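Local coordinates for DNA polymerase sliding clamp C (Sulfolobus tokodaii, PDB 3AIZ), which forms part of a ring-shaped sliding clamp that encircles DNA and tethers DNA polymerase and other proteins to it during replication, at residues Glu19-Glu24 with Thr45-Leu50; Asn96-Leu101 with Glu106-Phe111; Thr140-Glu145 with Ile176-Glu181; Gly161-Ser166 with Ile217-Gln222. All coordinates share one frame; numbering follows the deposited sequence.

Contact 1: residues Glu19-Glu24 with Thr45-Leu50; sequences EEFIDE and TFIDIL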
# COMPACT_ATOMS: atom_id res chain seq x y z
N GLU C 19 -25.04 20.11 4.27
CA GLU C 19 -24.48 20.47 2.97
C GLU C 19 -24.84 19.44 1.91
O GLU C 19 -24.97 19.78 0.73
CB GLU C 19 -22.96 20.61 3.06
CG GLU C 19 -22.47 21.94 3.60
CD GLU C 19 -20.96 22.04 3.60
OE1 GLU C 19 -20.29 21.05 3.94
OE2 GLU C 19 -20.43 23.13 3.25
N GLU C 20 -24.99 18.20 2.33
CA GLU C 20 -25.31 17.10 1.42
C GLU C 20 -26.72 17.24 0.85
O GLU C 20 -27.03 16.67 -0.19
CB GLU C 20 -25.17 15.76 2.14
CG GLU C 20 -23.81 15.52 2.78
CD GLU C 20 -22.73 15.18 1.76
OE1 GLU C 20 -23.06 15.07 0.56
OE2 GLU C 20 -21.56 15.03 2.17
N PHE C 21 -27.56 18.01 1.53
CA PHE C 21 -28.97 18.11 1.16
C PHE C 21 -29.38 19.48 0.62
O PHE C 21 -30.08 19.57 -0.39
CB PHE C 21 -29.86 17.73 2.34
CG PHE C 21 -29.65 16.32 2.83
CD1 PHE C 21 -28.72 16.05 3.81
CD2 PHE C 21 -30.38 15.28 2.29
CE1 PHE C 21 -28.52 14.76 4.26
CE2 PHE C 21 -30.18 13.98 2.73
CZ PHE C 21 -29.25 13.72 3.72
N ILE C 22 -28.94 20.54 1.29
CA ILE C 22 -29.39 21.89 0.93
C ILE C 22 -28.25 22.89 0.80
O ILE C 22 -27.17 22.70 1.36
CB ILE C 22 -30.43 22.41 1.94
CG1 ILE C 22 -29.84 22.42 3.35
CG2 ILE C 22 -31.67 21.55 1.91
CD1 ILE C 22 -30.84 22.77 4.43
N ASP C 23 -28.51 23.97 0.07
CA ASP C 23 -27.51 25.01 -0.16
C ASP C 23 -27.62 26.15 0.85
O ASP C 23 -26.61 26.60 1.40
CB ASP C 23 -27.65 25.58 -1.58
CG ASP C 23 -27.26 24.57 -2.65
OD1 ASP C 23 -26.55 23.60 -2.32
OD2 ASP C 23 -27.67 24.76 -3.81
N GLU C 24 -28.84 26.60 1.09
CA GLU C 24 -29.09 27.67 2.05
C GLU C 24 -29.90 27.14 3.23
O GLU C 24 -30.87 26.41 3.04
CB GLU C 24 -29.83 28.83 1.39
CG GLU C 24 -30.35 29.90 2.35
CD GLU C 24 -31.73 29.57 2.92
OE1 GLU C 24 -32.57 29.02 2.17
OE2 GLU C 24 -31.97 29.87 4.11
N THR C 45 -36.02 14.44 0.69
CA THR C 45 -35.62 14.52 2.09
C THR C 45 -36.09 15.81 2.76
O THR C 45 -35.83 16.91 2.28
CB THR C 45 -34.10 14.42 2.25
OG1 THR C 45 -33.63 13.20 1.65
CG2 THR C 45 -33.71 14.43 3.72
N PHE C 46 -36.79 15.66 3.88
CA PHE C 46 -37.18 16.80 4.70
C PHE C 46 -36.44 16.74 6.03
O PHE C 46 -36.43 15.71 6.69
CB PHE C 46 -38.69 16.82 4.94
CG PHE C 46 -39.12 17.79 6.00
CD1 PHE C 46 -39.43 17.36 7.28
CD2 PHE C 46 -39.20 19.15 5.72
CE1 PHE C 46 -39.82 18.26 8.25
CE2 PHE C 46 -39.60 20.05 6.69
CZ PHE C 46 -39.90 19.60 7.95
N ILE C 47 -35.82 17.85 6.41
CA ILE C 47 -34.97 17.88 7.59
C ILE C 47 -35.54 18.79 8.67
O ILE C 47 -35.81 19.97 8.43
CB ILE C 47 -33.55 18.33 7.23
CG1 ILE C 47 -33.01 17.50 6.07
CG2 ILE C 47 -32.64 18.24 8.45
CD1 ILE C 47 -31.63 17.90 5.61
N ASP C 48 -35.72 18.24 9.87
CA ASP C 48 -36.24 19.00 10.99
C ASP C 48 -35.32 18.88 12.20
O ASP C 48 -35.28 17.84 12.86
CB ASP C 48 -37.65 18.52 11.35
CG ASP C 48 -38.29 19.36 12.43
OD1 ASP C 48 -38.10 20.59 12.42
OD2 ASP C 48 -39.00 18.78 13.28
N ILE C 49 -34.59 19.95 12.49
CA ILE C 49 -33.62 19.95 13.58
C ILE C 49 -34.04 20.87 14.72
O ILE C 49 -34.53 21.98 14.49
CB ILE C 49 -32.23 20.36 13.09
CG1 ILE C 49 -31.75 19.42 11.98
CG2 ILE C 49 -31.24 20.38 14.24
CD1 ILE C 49 -30.42 19.81 11.37
N LEU C 50 -33.84 20.41 15.95
CA LEU C 50 -34.09 21.22 17.13
C LEU C 50 -32.92 21.15 18.08
O LEU C 50 -32.59 20.09 18.62
CB LEU C 50 -35.37 20.77 17.84
CG LEU C 50 -35.63 21.45 19.19
CD1 LEU C 50 -35.74 22.96 19.02
CD2 LEU C 50 -36.88 20.89 19.84
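Phe21 does nearly all the touching for Glu19-Glu24, its side chain pointing at strand 45-50 and crossing both Thr45 and Ile47 at about a right angle. The ring hangs off a loop between helix 8-18 and strand 24-29. Two patches of the residue are used. At its root, CB lies 3.7 Å from Ile47 CD1, and CG is scarcely farther from the same methyl. Farther out, on one flank of the ring, CE2 lies 3.7 Å from Thr45 CG2, with CD2 close beside it. Both methyls meet the ring obliquely. Ile47 gets there through an extended chain (chi2 178°), which carries CD1 out from the strand to the base of the phenyl group. Thr45 sets OG1 as well as CG2 against CE2; OG1 hydrogen-bonds another group, and the backbone N bonds to Asp40 OD1. After Phe21 the chain bends away from the strand: Asp23 makes backbone hydrogen bonds with Leu71, and Glu24 opens strand 24-29. Ile47 also packs on Leu18 of helix 8-18 and Phe239 of strand 235-241, so Phe21 joins the loop to the apolar packing between helix and sheet in this clamp domain. With all three residues buried and the contact largely carbon against carbon, cohesion here rests on dispersion and exclusion of water, without a directional bond to fix the ring's tilt.

Contact 2: residues Asn96-Leu101 with Glu106-Phe111; sequences NIKVTL and ERTFTF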
# COMPACT_ATOMS: atom_id res chain seq x y z
N ASN C 96 -26.82 40.54 9.69
CA ASN C 96 -25.70 39.67 9.33
C ASN C 96 -25.28 38.76 10.48
O ASN C 96 -25.16 39.21 11.62
CB ASN C 96 -24.51 40.50 8.84
CG ASN C 96 -24.82 41.26 7.57
OD1 ASN C 96 -24.13 42.23 7.23
ND2 ASN C 96 -25.85 40.83 6.85
N ILE C 97 -25.05 37.49 10.17
CA ILE C 97 -24.65 36.52 11.17
C ILE C 97 -23.16 36.64 11.50
O ILE C 97 -22.33 36.85 10.61
CB ILE C 97 -24.97 35.08 10.71
CG1 ILE C 97 -24.72 34.08 11.84
CG2 ILE C 97 -24.16 34.72 9.47
CD1 ILE C 97 -25.69 34.20 12.99
N LYS C 98 -22.82 36.53 12.78
CA LYS C 98 -21.43 36.60 13.23
C LYS C 98 -20.98 35.29 13.85
O LYS C 98 -21.58 34.80 14.80
CB LYS C 98 -21.25 37.74 14.24
CG LYS C 98 -21.00 39.10 13.62
CD LYS C 98 -20.63 40.12 14.69
CE LYS C 98 -20.28 41.47 14.08
NZ LYS C 98 -20.01 42.50 15.12
N VAL C 99 -19.90 34.73 13.31
CA VAL C 99 -19.31 33.52 13.87
C VAL C 99 -17.96 33.85 14.49
O VAL C 99 -17.04 34.29 13.80
CB VAL C 99 -19.13 32.43 12.79
CG1 VAL C 99 -18.75 31.11 13.43
CG2 VAL C 99 -20.39 32.28 11.97
N THR C 100 -17.84 33.64 15.80
CA THR C 100 -16.61 33.96 16.51
C THR C 100 -15.96 32.71 17.09
O THR C 100 -16.43 32.16 18.09
CB THR C 100 -16.86 34.96 17.64
OG1 THR C 100 -17.44 36.16 17.10
CG2 THR C 100 -15.55 35.31 18.34
N LEU C 101 -14.87 32.27 16.47
CA LEU C 101 -14.12 31.13 16.98
C LEU C 101 -13.09 31.61 18.00
O LEU C 101 -12.30 32.51 17.73
CB LEU C 101 -13.42 30.40 15.83
CG LEU C 101 -14.33 29.96 14.68
CD1 LEU C 101 -13.55 29.11 13.69
CD2 LEU C 101 -15.52 29.19 15.22
N GLU C 106 -8.41 34.57 18.78
CA GLU C 106 -9.81 34.91 18.54
C GLU C 106 -10.01 35.44 17.12
O GLU C 106 -9.21 36.23 16.62
CB GLU C 106 -10.29 35.94 19.57
CG GLU C 106 -11.80 36.13 19.58
CD GLU C 106 -12.25 37.08 20.67
OE1 GLU C 106 -11.45 37.95 21.07
OE2 GLU C 106 -13.41 36.96 21.12
N ARG C 107 -11.08 34.99 16.48
CA ARG C 107 -11.35 35.36 15.09
C ARG C 107 -12.85 35.41 14.83
O ARG C 107 -13.60 34.58 15.33
CB ARG C 107 -10.68 34.36 14.15
CG ARG C 107 -11.00 32.91 14.46
CD ARG C 107 -10.07 31.95 13.74
NE ARG C 107 -10.35 30.56 14.05
CZ ARG C 107 -10.03 29.97 15.21
NH1 ARG C 107 -10.32 28.69 15.40
NH2 ARG C 107 -9.43 30.66 16.16
N THR C 108 -13.27 36.39 14.03
CA THR C 108 -14.69 36.56 13.74
C THR C 108 -14.99 36.67 12.25
O THR C 108 -14.52 37.59 11.57
CB THR C 108 -15.27 37.80 14.45
OG1 THR C 108 -15.28 37.59 15.87
CG2 THR C 108 -16.69 38.08 13.97
N PHE C 109 -15.76 35.72 11.74
CA PHE C 109 -16.23 35.76 10.36
C PHE C 109 -17.65 36.32 10.31
O PHE C 109 -18.43 36.14 11.25
CB PHE C 109 -16.22 34.36 9.75
CG PHE C 109 -14.85 33.76 9.60
CD1 PHE C 109 -14.24 33.13 10.67
CD2 PHE C 109 -14.18 33.82 8.39
CE1 PHE C 109 -12.98 32.58 10.54
CE2 PHE C 109 -12.92 33.27 8.26
CZ PHE C 109 -12.32 32.65 9.33
N THR C 110 -17.98 37.01 9.22
CA THR C 110 -19.31 37.56 9.05
C THR C 110 -19.88 37.21 7.68
O THR C 110 -19.18 37.29 6.67
CB THR C 110 -19.32 39.09 9.24
OG1 THR C 110 -19.24 39.40 10.63
CG2 THR C 110 -20.61 39.68 8.68
N PHE C 111 -21.14 36.82 7.65
CA PHE C 111 -21.80 36.45 6.41
C PHE C 111 -22.99 37.35 6.15
O PHE C 111 -23.73 37.70 7.07
CB PHE C 111 -22.24 34.99 6.45
CG PHE C 111 -21.15 34.04 6.83
CD1 PHE C 111 -20.98 33.64 8.15
CD2 PHE C 111 -20.27 33.55 5.88
CE1 PHE C 111 -19.97 32.76 8.51
CE2 PHE C 111 -19.26 32.67 6.23
CZ PHE C 111 -19.11 32.28 7.54
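Val99 and Phe109 form the central hydrogen-bonded pair of an antiparallel beta hairpin, with Val99 N to Phe109 O at 2.9 Å and Phe109 N to Val99 O at 2.8 Å. Leu101 with Arg107 repeats the pattern toward the turn; Ile97 with Phe111 does so at the far end, where Ile97 N to Phe111 O is weak. Thr100 and Thr108 form a non-hydrogen-bonded pair, whose OG1 atoms, 2.9 Å apart, share a hydrogen bond in which either may donate. The face of Ile97, Val99, Leu101, Phe109 and Phe111 is mainly apolar, but Arg107 shares it. Val99 CG2 lies in the plane of the Phe111 ring, at its edge, 3.5 Å from CE1. Leu101 CB sits over the centre of the Arg107 guanidinium, 3.4 Å above its plane. Arg107 CG stands between the backbone N and the carbonyl carbon (chi1 52°), and the chain, extended from CG to NE, brings the guanidinium to Leu101. Beyond this shell, Asp85 forms a salt bridge with Arg107 NH1, Tyr105 makes a cation-pi contact with it, and Phe74 and Val77 of helix 71-78 pack on Val99 and Phe111. Residues Glu106 to Thr110 also pair with a strand of sliding clamp B, and Phe109 meets Tyr177 of that subunit. Strand 106-111 thus bonds on both edges, carrying the sheet across the subunit interface by backbone bonds largely independent of side-chain identity.

Contact 3: residues Thr140-Glu145 with Ile176-Glu181; sequences TDIIDE and IELSTE
Asp144 N bonds to Thr140 O at 2.7 Å within the helical turn that presents Ile142 to Ile176 and Leu178. Glu145 N bonds in the same way to Asp141 O, 2.9 Å away, and the turn so held points Ile142 at the strand. Its two branches take different partners. CG2 packs against Ile176 CD1 at 3.7 Å, the two side chains sliding past each other in opposite directions. CD1 instead meets Leu178 tip to tip, 3.6 Å from its CG and almost as near to both of its terminal methyls. An extended ethyl arm (chi2 -179°) gives Ile142 the length to reach that branch point. This is helix-on-sheet packing in the C-terminal clamp domain: the segment 140-145 of helix 136-149 runs nearly antiparallel to strand 176-178, at 169°, with the short axes 10.9 Å apart at closest approach. Glu145 lies at the margin, where its carboxylate carbon CD comes 4.2 Å from Ile176 CD1, a loose approach at an exposed residue. Asp141 and Asp144, about a turn apart, both form salt bridges to the Arg209 guanidinium. Around the end of the strand, the Asn182 side-chain amide bonds to Glu177 O and Ser179 N. Glu177, facing away from the helix, makes backbone hydrogen bonds to sliding clamp B, the neighbouring subunit.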
# COMPACT_ATOMS: atom_id res chain seq x y z
N THR C 140 -23.93 4.67 11.74
CA THR C 140 -23.22 5.42 10.70
C THR C 140 -22.13 4.57 10.04
O THR C 140 -21.98 4.60 8.82
CB THR C 140 -22.63 6.73 11.24
OG1 THR C 140 -21.83 6.47 12.40
CG2 THR C 140 -23.74 7.71 11.61
N ASP C 141 -21.38 3.83 10.85
CA ASP C 141 -20.39 2.90 10.32
C ASP C 141 -21.00 2.02 9.24
O ASP C 141 -20.49 1.92 8.13
CB ASP C 141 -19.81 2.02 11.43
CG ASP C 141 -18.74 2.73 12.25
OD1 ASP C 141 -18.15 3.70 11.74
OD2 ASP C 141 -18.48 2.29 13.39
N ILE C 142 -22.12 1.38 9.58
CA ILE C 142 -22.82 0.51 8.65
C ILE C 142 -23.28 1.29 7.42
O ILE C 142 -23.25 0.78 6.30
CB ILE C 142 -24.04 -0.16 9.32
CG1 ILE C 142 -23.57 -1.07 10.45
CG2 ILE C 142 -24.86 -0.93 8.31
CD1 ILE C 142 -24.69 -1.79 11.17
N ILE C 143 -23.71 2.53 7.64
CA ILE C 143 -24.14 3.39 6.55
C ILE C 143 -22.99 3.72 5.60
O ILE C 143 -23.15 3.69 4.38
CB ILE C 143 -24.75 4.70 7.09
CG1 ILE C 143 -26.04 4.39 7.84
CG2 ILE C 143 -25.04 5.65 5.95
CD1 ILE C 143 -27.05 3.63 7.01
N ASP C 144 -21.82 4.02 6.17
CA ASP C 144 -20.62 4.27 5.37
C ASP C 144 -20.22 3.02 4.61
O ASP C 144 -19.80 3.09 3.45
CB ASP C 144 -19.47 4.73 6.26
CG ASP C 144 -19.61 6.18 6.70
OD1 ASP C 144 -20.22 6.97 5.96
OD2 ASP C 144 -19.10 6.52 7.79
N GLU C 145 -20.37 1.87 5.26
CA GLU C 145 -20.04 0.59 4.63
C GLU C 145 -21.00 0.30 3.48
O GLU C 145 -20.61 -0.31 2.48
CB GLU C 145 -20.10 -0.54 5.66
CG GLU C 145 -19.62 -1.88 5.14
CD GLU C 145 -19.57 -2.94 6.23
OE1 GLU C 145 -19.76 -2.58 7.41
OE2 GLU C 145 -19.35 -4.12 5.90
N ILE C 176 -27.14 -6.34 5.63
CA ILE C 176 -26.51 -6.33 6.94
C ILE C 176 -27.57 -6.40 8.02
O ILE C 176 -28.54 -5.64 8.01
CB ILE C 176 -25.65 -5.06 7.14
CG1 ILE C 176 -24.66 -4.91 5.99
CG2 ILE C 176 -24.94 -5.11 8.48
CD1 ILE C 176 -23.72 -3.72 6.14
N GLU C 177 -27.40 -7.33 8.96
CA GLU C 177 -28.36 -7.52 10.04
C GLU C 177 -28.01 -6.68 11.26
O GLU C 177 -26.87 -6.69 11.73
CB GLU C 177 -28.44 -8.99 10.43
CG GLU C 177 -29.20 -9.25 11.72
CD GLU C 177 -29.07 -10.68 12.20
OE1 GLU C 177 -28.56 -11.53 11.43
OE2 GLU C 177 -29.47 -10.96 13.35
N LEU C 178 -29.00 -5.95 11.77
CA LEU C 178 -28.85 -5.22 13.02
C LEU C 178 -29.86 -5.75 14.03
O LEU C 178 -31.04 -5.90 13.70
CB LEU C 178 -29.05 -3.72 12.82
CG LEU C 178 -28.04 -2.94 11.98
CD1 LEU C 178 -28.18 -3.27 10.51
CD2 LEU C 178 -28.23 -1.45 12.21
N SER C 179 -29.41 -6.02 15.24
CA SER C 179 -30.29 -6.55 16.28
C SER C 179 -29.68 -6.35 17.65
O SER C 179 -28.50 -6.02 17.78
CB SER C 179 -30.54 -8.04 16.04
OG SER C 179 -29.33 -8.78 16.10
N THR C 180 -30.49 -6.54 18.69
CA THR C 180 -30.00 -6.48 20.06
C THR C 180 -29.03 -7.63 20.29
O THR C 180 -28.17 -7.57 21.17
CB THR C 180 -31.15 -6.57 21.07
OG1 THR C 180 -31.89 -7.77 20.84
CG2 THR C 180 -32.07 -5.37 20.92
N GLU C 181 -29.19 -8.69 19.50
CA GLU C 181 -28.33 -9.86 19.57
C GLU C 181 -26.88 -9.52 19.22
O GLU C 181 -25.97 -9.81 20.00
CB GLU C 181 -28.86 -10.95 18.63
CG GLU C 181 -27.89 -12.10 18.39
CD GLU C 181 -28.44 -13.13 17.42
OE1 GLU C 181 -27.63 -13.86 16.80
OE2 GLU C 181 -29.68 -13.22 17.27

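Contact 4: residues Gly161-Ser166 with Ile217-Gln222; sequences GKLYLS and IAFGSQ
Segments 161-166 and 217-222 lie on strands of different sheets, and their backbones stay well apart, the nearest CA atoms being those of Leu163 and Ile217 at 9.4 Å. The gap is bridged by one forked side chain. Leu163 points toward the other strand with CG anti to the backbone N (chi1 -177°), and its two methyls divide the work. CD2 touches Ile217 CD1 at 3.7 Å, while CD1 lies 3.5 Å from Phe219 CE1, with CZ next nearest. The methyl comes to the ring obliquely. In Phe219 the first torsion places CG between the backbone N and the carbonyl carbon (chi1 66°), and the ring that follows reaches Leu163 by its outer carbons. All three residues are buried, and the contact is wholly apolar. Around it, the Phe219 ring meets that of Phe130 at about 55° and packs on Ala193, Ser195 and Tyr197 of strand 193-198. Phe156 of strand 153-159 covers Ile217, and Leu185 in a loop abuts Leu163. The trio therefore lies between the sheet containing strands 153-159, 162-168 and 193-198 and the longer one to which strand 214-220 belongs.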
# COMPACT_ATOMS: atom_id res chain seq x y z
N GLY C 161 -38.28 -8.20 15.05
CA GLY C 161 -37.64 -7.21 15.89
C GLY C 161 -36.24 -6.86 15.43
O GLY C 161 -35.55 -6.06 16.06
N LYS C 162 -35.81 -7.47 14.33
CA LYS C 162 -34.48 -7.20 13.79
C LYS C 162 -34.55 -6.33 12.54
O LYS C 162 -35.52 -6.40 11.78
CB LYS C 162 -33.74 -8.51 13.49
CG LYS C 162 -33.48 -9.37 14.72
CD LYS C 162 -32.64 -10.58 14.36
CE LYS C 162 -32.38 -11.45 15.58
NZ LYS C 162 -31.54 -12.63 15.23
N LEU C 163 -33.52 -5.51 12.34
CA LEU C 163 -33.47 -4.62 11.19
C LEU C 163 -32.48 -5.14 10.15
O LEU C 163 -31.34 -5.45 10.46
CB LEU C 163 -33.08 -3.21 11.63
CG LEU C 163 -33.06 -2.14 10.54
CD1 LEU C 163 -34.39 -2.09 9.81
CD2 LEU C 163 -32.71 -0.79 11.12
N TYR C 164 -32.94 -5.22 8.90
CA TYR C 164 -32.10 -5.69 7.81
C TYR C 164 -31.94 -4.61 6.74
O TYR C 164 -32.90 -4.25 6.06
CB TYR C 164 -32.71 -6.95 7.18
CG TYR C 164 -32.79 -8.13 8.13
CD1 TYR C 164 -33.98 -8.43 8.78
CD2 TYR C 164 -31.69 -8.93 8.36
CE1 TYR C 164 -34.06 -9.51 9.65
CE2 TYR C 164 -31.76 -10.01 9.22
CZ TYR C 164 -32.95 -10.29 9.86
OH TYR C 164 -33.02 -11.36 10.72
N LEU C 165 -30.72 -4.11 6.60
CA LEU C 165 -30.43 -3.10 5.58
C LEU C 165 -29.81 -3.75 4.35
O LEU C 165 -28.71 -4.30 4.42
CB LEU C 165 -29.48 -2.03 6.14
CG LEU C 165 -29.89 -1.40 7.47
CD1 LEU C 165 -28.95 -0.27 7.82
CD2 LEU C 165 -31.32 -0.90 7.41
N SER C 166 -30.52 -3.69 3.24
CA SER C 166 -30.04 -4.29 2.00
C SER C 166 -29.65 -3.24 0.98
O SER C 166 -30.51 -2.57 0.40
CB SER C 166 -31.11 -5.22 1.41
OG SER C 166 -31.43 -6.26 2.30
N ILE C 217 -34.43 4.84 14.36
CA ILE C 217 -34.82 4.48 13.00
C ILE C 217 -36.27 4.03 12.97
O ILE C 217 -36.65 3.08 13.65
CB ILE C 217 -33.94 3.34 12.46
CG1 ILE C 217 -32.47 3.61 12.77
CG2 ILE C 217 -34.17 3.15 10.97
CD1 ILE C 217 -31.56 2.43 12.49
N ALA C 218 -37.09 4.71 12.17
CA ALA C 218 -38.51 4.37 12.05
C ALA C 218 -38.94 4.41 10.59
O ALA C 218 -38.53 5.29 9.84
CB ALA C 218 -39.35 5.32 12.88
N PHE C 219 -39.77 3.45 10.19
CA PHE C 219 -40.20 3.37 8.80
C PHE C 219 -41.38 2.42 8.63
O PHE C 219 -41.82 1.77 9.58
CB PHE C 219 -39.04 2.90 7.91
CG PHE C 219 -38.60 1.50 8.19
CD1 PHE C 219 -37.59 1.24 9.11
CD2 PHE C 219 -39.19 0.42 7.54
CE1 PHE C 219 -37.18 -0.05 9.37
CE2 PHE C 219 -38.78 -0.87 7.80
CZ PHE C 219 -37.77 -1.11 8.71
N GLY C 220 -41.88 2.34 7.41
CA GLY C 220 -43.00 1.47 7.08
C GLY C 220 -43.30 1.54 5.60
O GLY C 220 -42.79 2.41 4.89
N SER C 221 -44.12 0.61 5.12
CA SER C 221 -44.47 0.57 3.70
C SER C 221 -45.13 1.86 3.25
O SER C 221 -46.07 2.35 3.89
CB SER C 221 -45.39 -0.62 3.42
OG SER C 221 -45.80 -0.63 2.06
N GLN C 222 -44.63 2.42 2.15
CA GLN C 222 -45.23 3.60 1.53
C GLN C 222 -45.19 4.86 2.39
O GLN C 222 -45.81 5.87 2.05
CB GLN C 222 -46.67 3.31 1.10
CG GLN C 222 -46.79 2.30 -0.03
CD GLN C 222 -48.23 1.95 -0.35
OE1 GLN C 222 -49.11 2.09 0.50
NE2 GLN C 222 -48.47 1.50 -1.57

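In the fold
Contacts 1 and 4 are buried and lack hydrogen bonds between their segments, contact 4 wholly apolar and contact 1 nearly so; both reach the nine-stranded sheet, which spans the two family domains. Contact 3 is apolar too but only partly buried, with an acidic residue at its margin. Contacts 3 and 4 lie on adjacent strands, 172-178 and 162-168, and touch: Leu178 N is 2.7 Å from Leu163 O, and Lys162 NZ forms a salt bridge with Glu181 OE2. Contact 2 differs most, a backbone-bonded hairpin about 42 Å from contact 4, centre to centre, across the chain. Contacts 2 and 3 each bond to a chain of sliding clamp B, on opposite sides of this chain's centre.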